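Local coordinates for protein N(2),N(2)-dimethylguanosine tRNA methyltransferase (Pyrococcus horikoshii, PDB 2DUL) that probably transfers two methyl groups from S-adenosyl-L-methionine to the N2 atom of guanine 26 in tRNA, at residues A[192-204]-A[215-229]. Sequence-based numbering, arbitrary orientation.
Sequences CHEVGTRILVGVI and IDVILAYYKDHYFRA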
# COMPACT_ATOMS: atom_id res chain seq x y z
N CYS A 192 8.33 -6.61 -11.95
CA CYS A 192 7.39 -7.24 -11.02
C CYS A 192 6.98 -6.45 -9.78
O CYS A 192 5.82 -6.52 -9.37
CB CYS A 192 7.90 -8.63 -10.61
SG CYS A 192 9.30 -8.67 -9.49
N HIS A 193 7.90 -5.70 -9.17
CA HIS A 193 7.54 -4.93 -7.99
C HIS A 193 6.42 -3.94 -8.34
O HIS A 193 5.46 -3.78 -7.58
CB HIS A 193 8.75 -4.17 -7.45
CG HIS A 193 9.82 -5.06 -6.90
ND1 HIS A 193 11.09 -4.61 -6.61
CD2 HIS A 193 9.81 -6.38 -6.59
CE1 HIS A 193 11.81 -5.61 -6.14
NE2 HIS A 193 11.06 -6.70 -6.12
N GLU A 194 6.53 -3.28 -9.49
CA GLU A 194 5.50 -2.32 -9.86
C GLU A 194 4.24 -3.01 -10.38
O GLU A 194 3.13 -2.60 -10.04
CB GLU A 194 5.99 -1.32 -10.92
CG GLU A 194 4.94 -0.23 -11.17
CD GLU A 194 5.38 0.86 -12.11
OE1 GLU A 194 6.60 1.10 -12.23
OE2 GLU A 194 4.50 1.50 -12.72
N VAL A 195 4.40 -4.04 -11.20
CA VAL A 195 3.24 -4.76 -11.74
C VAL A 195 2.42 -5.34 -10.58
O VAL A 195 1.19 -5.25 -10.56
CB VAL A 195 3.66 -5.88 -12.71
CG1 VAL A 195 2.45 -6.72 -13.12
CG2 VAL A 195 4.29 -5.26 -13.95
N GLY A 196 3.12 -5.92 -9.60
CA GLY A 196 2.44 -6.47 -8.44
C GLY A 196 1.67 -5.39 -7.71
O GLY A 196 0.55 -5.61 -7.23
N THR A 197 2.27 -4.20 -7.62
CA THR A 197 1.64 -3.08 -6.94
C THR A 197 0.40 -2.64 -7.73
O THR A 197 -0.63 -2.33 -7.14
CB THR A 197 2.63 -1.89 -6.80
OG1 THR A 197 3.72 -2.27 -5.95
CG2 THR A 197 1.94 -0.69 -6.18
N ARG A 198 0.51 -2.62 -9.05
CA ARG A 198 -0.62 -2.22 -9.89
C ARG A 198 -1.70 -3.29 -9.91
O ARG A 198 -2.88 -2.99 -10.09
CB ARG A 198 -0.15 -1.90 -11.32
CG ARG A 198 0.59 -0.58 -11.39
CD ARG A 198 1.12 -0.28 -12.78
NE ARG A 198 1.87 0.98 -12.75
CZ ARG A 198 1.31 2.19 -12.77
NH1 ARG A 198 2.08 3.27 -12.73
NH2 ARG A 198 -0.01 2.32 -12.85
N ILE A 199 -1.31 -4.55 -9.71
CA ILE A 199 -2.28 -5.64 -9.65
C ILE A 199 -3.10 -5.46 -8.37
O ILE A 199 -4.32 -5.62 -8.37
CB ILE A 199 -1.59 -7.04 -9.63
CG1 ILE A 199 -1.09 -7.39 -11.04
CG2 ILE A 199 -2.60 -8.12 -9.17
CD1 ILE A 199 -0.21 -8.64 -11.10
N LEU A 200 -2.42 -5.12 -7.27
CA LEU A 200 -3.11 -4.91 -6.00
C LEU A 200 -4.12 -3.77 -6.11
O LEU A 200 -5.26 -3.89 -5.69
CB LEU A 200 -2.10 -4.57 -4.90
CG LEU A 200 -2.35 -5.03 -3.46
CD1 LEU A 200 -1.57 -4.12 -2.52
CD2 LEU A 200 -3.83 -4.99 -3.13
N VAL A 201 -3.69 -2.64 -6.66
CA VAL A 201 -4.59 -1.50 -6.81
C VAL A 201 -5.76 -1.91 -7.70
O VAL A 201 -6.91 -1.60 -7.42
CB VAL A 201 -3.88 -0.28 -7.43
CG1 VAL A 201 -4.88 0.85 -7.66
CG2 VAL A 201 -2.75 0.18 -6.50
N GLY A 202 -5.43 -2.61 -8.78
CA GLY A 202 -6.44 -3.05 -9.72
C GLY A 202 -7.51 -3.97 -9.14
O GLY A 202 -8.68 -3.87 -9.53
N VAL A 203 -7.14 -4.85 -8.23
CA VAL A 203 -8.12 -5.76 -7.65
C VAL A 203 -9.05 -5.01 -6.68
O VAL A 203 -10.24 -5.33 -6.58
CB VAL A 203 -7.44 -6.96 -6.92
CG1 VAL A 203 -6.86 -6.52 -5.59
CG2 VAL A 203 -8.46 -8.10 -6.74
N ILE A 204 -8.51 -4.02 -5.99
CA ILE A 204 -9.31 -3.21 -5.08
C ILE A 204 -10.35 -2.46 -5.92
O ILE A 204 -11.53 -2.41 -5.56
CB ILE A 204 -8.45 -2.18 -4.32
CG1 ILE A 204 -7.45 -2.89 -3.40
CG2 ILE A 204 -9.35 -1.26 -3.48
CD1 ILE A 204 -6.45 -1.97 -2.75
N ILE A 215 -12.32 4.56 -7.17
CA ILE A 215 -11.21 4.84 -6.28
C ILE A 215 -10.23 5.83 -6.89
O ILE A 215 -10.14 5.97 -8.11
CB ILE A 215 -10.38 3.57 -5.91
CG1 ILE A 215 -9.71 3.00 -7.17
CG2 ILE A 215 -11.26 2.53 -5.23
CD1 ILE A 215 -8.58 2.01 -6.88
N ASP A 216 -9.51 6.51 -6.01
CA ASP A 216 -8.45 7.43 -6.38
C ASP A 216 -7.29 6.91 -5.54
O ASP A 216 -7.46 6.67 -4.34
CB ASP A 216 -8.75 8.87 -5.95
CG ASP A 216 -9.52 9.64 -7.01
OD1 ASP A 216 -9.48 9.25 -8.19
OD2 ASP A 216 -10.17 10.64 -6.65
N VAL A 217 -6.13 6.71 -6.15
CA VAL A 217 -5.00 6.22 -5.39
C VAL A 217 -4.35 7.39 -4.64
O VAL A 217 -4.03 8.41 -5.24
CB VAL A 217 -3.94 5.56 -6.30
CG1 VAL A 217 -2.75 5.11 -5.46
CG2 VAL A 217 -4.55 4.38 -7.03
N ILE A 218 -4.19 7.23 -3.34
CA ILE A 218 -3.55 8.26 -2.53
C ILE A 218 -2.05 8.00 -2.58
O ILE A 218 -1.25 8.89 -2.86
CB ILE A 218 -4.03 8.19 -1.07
CG1 ILE A 218 -5.53 8.50 -0.99
CG2 ILE A 218 -3.22 9.16 -0.21
CD1 ILE A 218 -6.16 8.17 0.35
N LEU A 219 -1.68 6.75 -2.33
CA LEU A 219 -0.29 6.34 -2.33
C LEU A 219 -0.19 4.83 -2.38
O LEU A 219 -0.82 4.14 -1.58
CB LEU A 219 0.42 6.85 -1.07
CG LEU A 219 1.82 6.28 -0.80
CD1 LEU A 219 2.77 6.71 -1.91
CD2 LEU A 219 2.31 6.77 0.55
N ALA A 220 0.58 4.31 -3.32
CA ALA A 220 0.78 2.87 -3.44
C ALA A 220 2.26 2.69 -3.72
O ALA A 220 2.83 3.38 -4.57
CB ALA A 220 -0.06 2.31 -4.57
N TYR A 221 2.89 1.76 -3.01
CA TYR A 221 4.31 1.55 -3.19
C TYR A 221 4.75 0.15 -2.80
O TYR A 221 3.98 -0.63 -2.23
CB TYR A 221 5.08 2.59 -2.35
CG TYR A 221 4.90 2.44 -0.86
CD1 TYR A 221 5.73 1.61 -0.11
CD2 TYR A 221 3.88 3.13 -0.18
CE1 TYR A 221 5.58 1.47 1.27
CE2 TYR A 221 3.71 2.99 1.20
CZ TYR A 221 4.57 2.16 1.92
OH TYR A 221 4.41 2.01 3.28
N TYR A 222 6.00 -0.17 -3.13
CA TYR A 222 6.60 -1.45 -2.81
C TYR A 222 7.77 -1.19 -1.88
O TYR A 222 8.49 -0.20 -2.05
CB TYR A 222 7.11 -2.14 -4.08
CG TYR A 222 7.98 -3.34 -3.79
CD1 TYR A 222 7.41 -4.57 -3.48
CD2 TYR A 222 9.37 -3.23 -3.76
CE1 TYR A 222 8.19 -5.67 -3.15
CE2 TYR A 222 10.17 -4.32 -3.42
CZ TYR A 222 9.57 -5.53 -3.12
OH TYR A 222 10.35 -6.61 -2.77
N LYS A 223 7.97 -2.06 -0.89
CA LYS A 223 9.07 -1.90 0.04
C LYS A 223 9.40 -3.20 0.75
O LYS A 223 8.55 -3.80 1.41
CB LYS A 223 8.75 -0.83 1.09
CG LYS A 223 9.91 -0.49 2.02
CD LYS A 223 11.01 0.25 1.28
CE LYS A 223 12.08 0.78 2.23
NZ LYS A 223 12.88 -0.31 2.85
N ASP A 224 10.64 -3.64 0.60
CA ASP A 224 11.14 -4.85 1.25
C ASP A 224 10.15 -6.01 1.24
O ASP A 224 9.74 -6.50 2.29
CB ASP A 224 11.55 -4.53 2.69
CG ASP A 224 12.51 -5.56 3.26
OD1 ASP A 224 12.75 -5.54 4.48
OD2 ASP A 224 13.03 -6.38 2.48
N HIS A 225 9.78 -6.44 0.04
CA HIS A 225 8.89 -7.57 -0.15
C HIS A 225 7.45 -7.45 0.35
O HIS A 225 6.82 -8.46 0.68
CB HIS A 225 9.55 -8.82 0.43
CG HIS A 225 10.87 -9.13 -0.19
ND1 HIS A 225 11.03 -9.33 -1.55
CD2 HIS A 225 12.11 -9.24 0.35
CE1 HIS A 225 12.31 -9.54 -1.81
NE2 HIS A 225 12.98 -9.50 -0.68
N TYR A 226 6.93 -6.23 0.42
CA TYR A 226 5.55 -6.06 0.80
C TYR A 226 4.96 -4.95 -0.06
O TYR A 226 5.65 -4.00 -0.43
CB TYR A 226 5.39 -5.78 2.31
CG TYR A 226 5.72 -4.39 2.82
CD1 TYR A 226 4.90 -3.30 2.52
CD2 TYR A 226 6.81 -4.18 3.66
CE1 TYR A 226 5.14 -2.04 3.06
CE2 TYR A 226 7.07 -2.92 4.21
CZ TYR A 226 6.23 -1.85 3.90
OH TYR A 226 6.47 -0.60 4.45
N PHE A 227 3.69 -5.12 -0.42
CA PHE A 227 3.01 -4.16 -1.27
C PHE A 227 1.99 -3.39 -0.44
O PHE A 227 1.26 -3.98 0.35
CB PHE A 227 2.33 -4.89 -2.42
CG PHE A 227 3.27 -5.76 -3.22
CD1 PHE A 227 3.76 -6.95 -2.70
CD2 PHE A 227 3.69 -5.36 -4.49
CE1 PHE A 227 4.65 -7.74 -3.42
CE2 PHE A 227 4.58 -6.14 -5.22
CZ PHE A 227 5.06 -7.34 -4.69
N ARG A 228 1.96 -2.08 -0.64
CA ARG A 228 1.08 -1.19 0.11
C ARG A 228 0.22 -0.32 -0.81
O ARG A 228 0.72 0.25 -1.78
CB ARG A 228 1.93 -0.26 0.98
CG ARG A 228 1.75 -0.38 2.48
CD ARG A 228 0.33 -0.08 2.93
NE ARG A 228 0.29 0.34 4.33
CZ ARG A 228 -0.76 0.22 5.12
NH1 ARG A 228 -1.88 -0.34 4.67
NH2 ARG A 228 -0.71 0.66 6.37
N ALA A 229 -1.06 -0.19 -0.48
CA ALA A 229 -1.95 0.63 -1.29
C ALA A 229 -2.94 1.41 -0.44
O ALA A 229 -3.69 0.82 0.35
CB ALA A 229 -2.71 -0.24 -2.29
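The imidazole of H193 lies nearly flat on the phenol ring of Y222, the two planes 15° apart and their centroids 3.8 Å apart. Y222 CE2 sits over the centre of the imidazole, 3.3 Å from H193 ND1, while H193 CB gives a CH-pi contact to the same phenol face. With CG anti to the backbone N (chi1 169°), Y222 lays its ring beneath the histidine, whose ND1 is hydrogen-bonded to the F357 carbonyl. Replacing Y222 by an alanine is likely to leave the H193 ring without its stacking partner and to remove the cover that Y222 CD1 gives one face of F227. F227 points its edge at the helix, CE2 lying 3.5 Å from H193 O; G196 suits this spot because a side chain there would collide with that ring. T197 OG1 donates a hydrogen bond to H193 O (2.8 Å), which also accepts from T197 N on the opposite face of the carbonyl, so the hydroxyl of buried T197 is satisfied within the helix. Helix 192-204 packs on the antiparallel hairpin of 219-223 and 226-229, the edge of the mixed sheet in this class I-like methyltransferase; R228, pointing away from the helix, forms a salt bridge with D136 and lies close to R61, a predicted cofactor-binding residue. Small A220 and A229 let branched aliphatics settle close: V201 CG2 rests 3.9 Å from A220 CB, and L200 and I204 both bring CD1 to A229 CB. The valine's other branch, V201 CG1, meets V217 CG2 (3.6 Å) before the corner at 218.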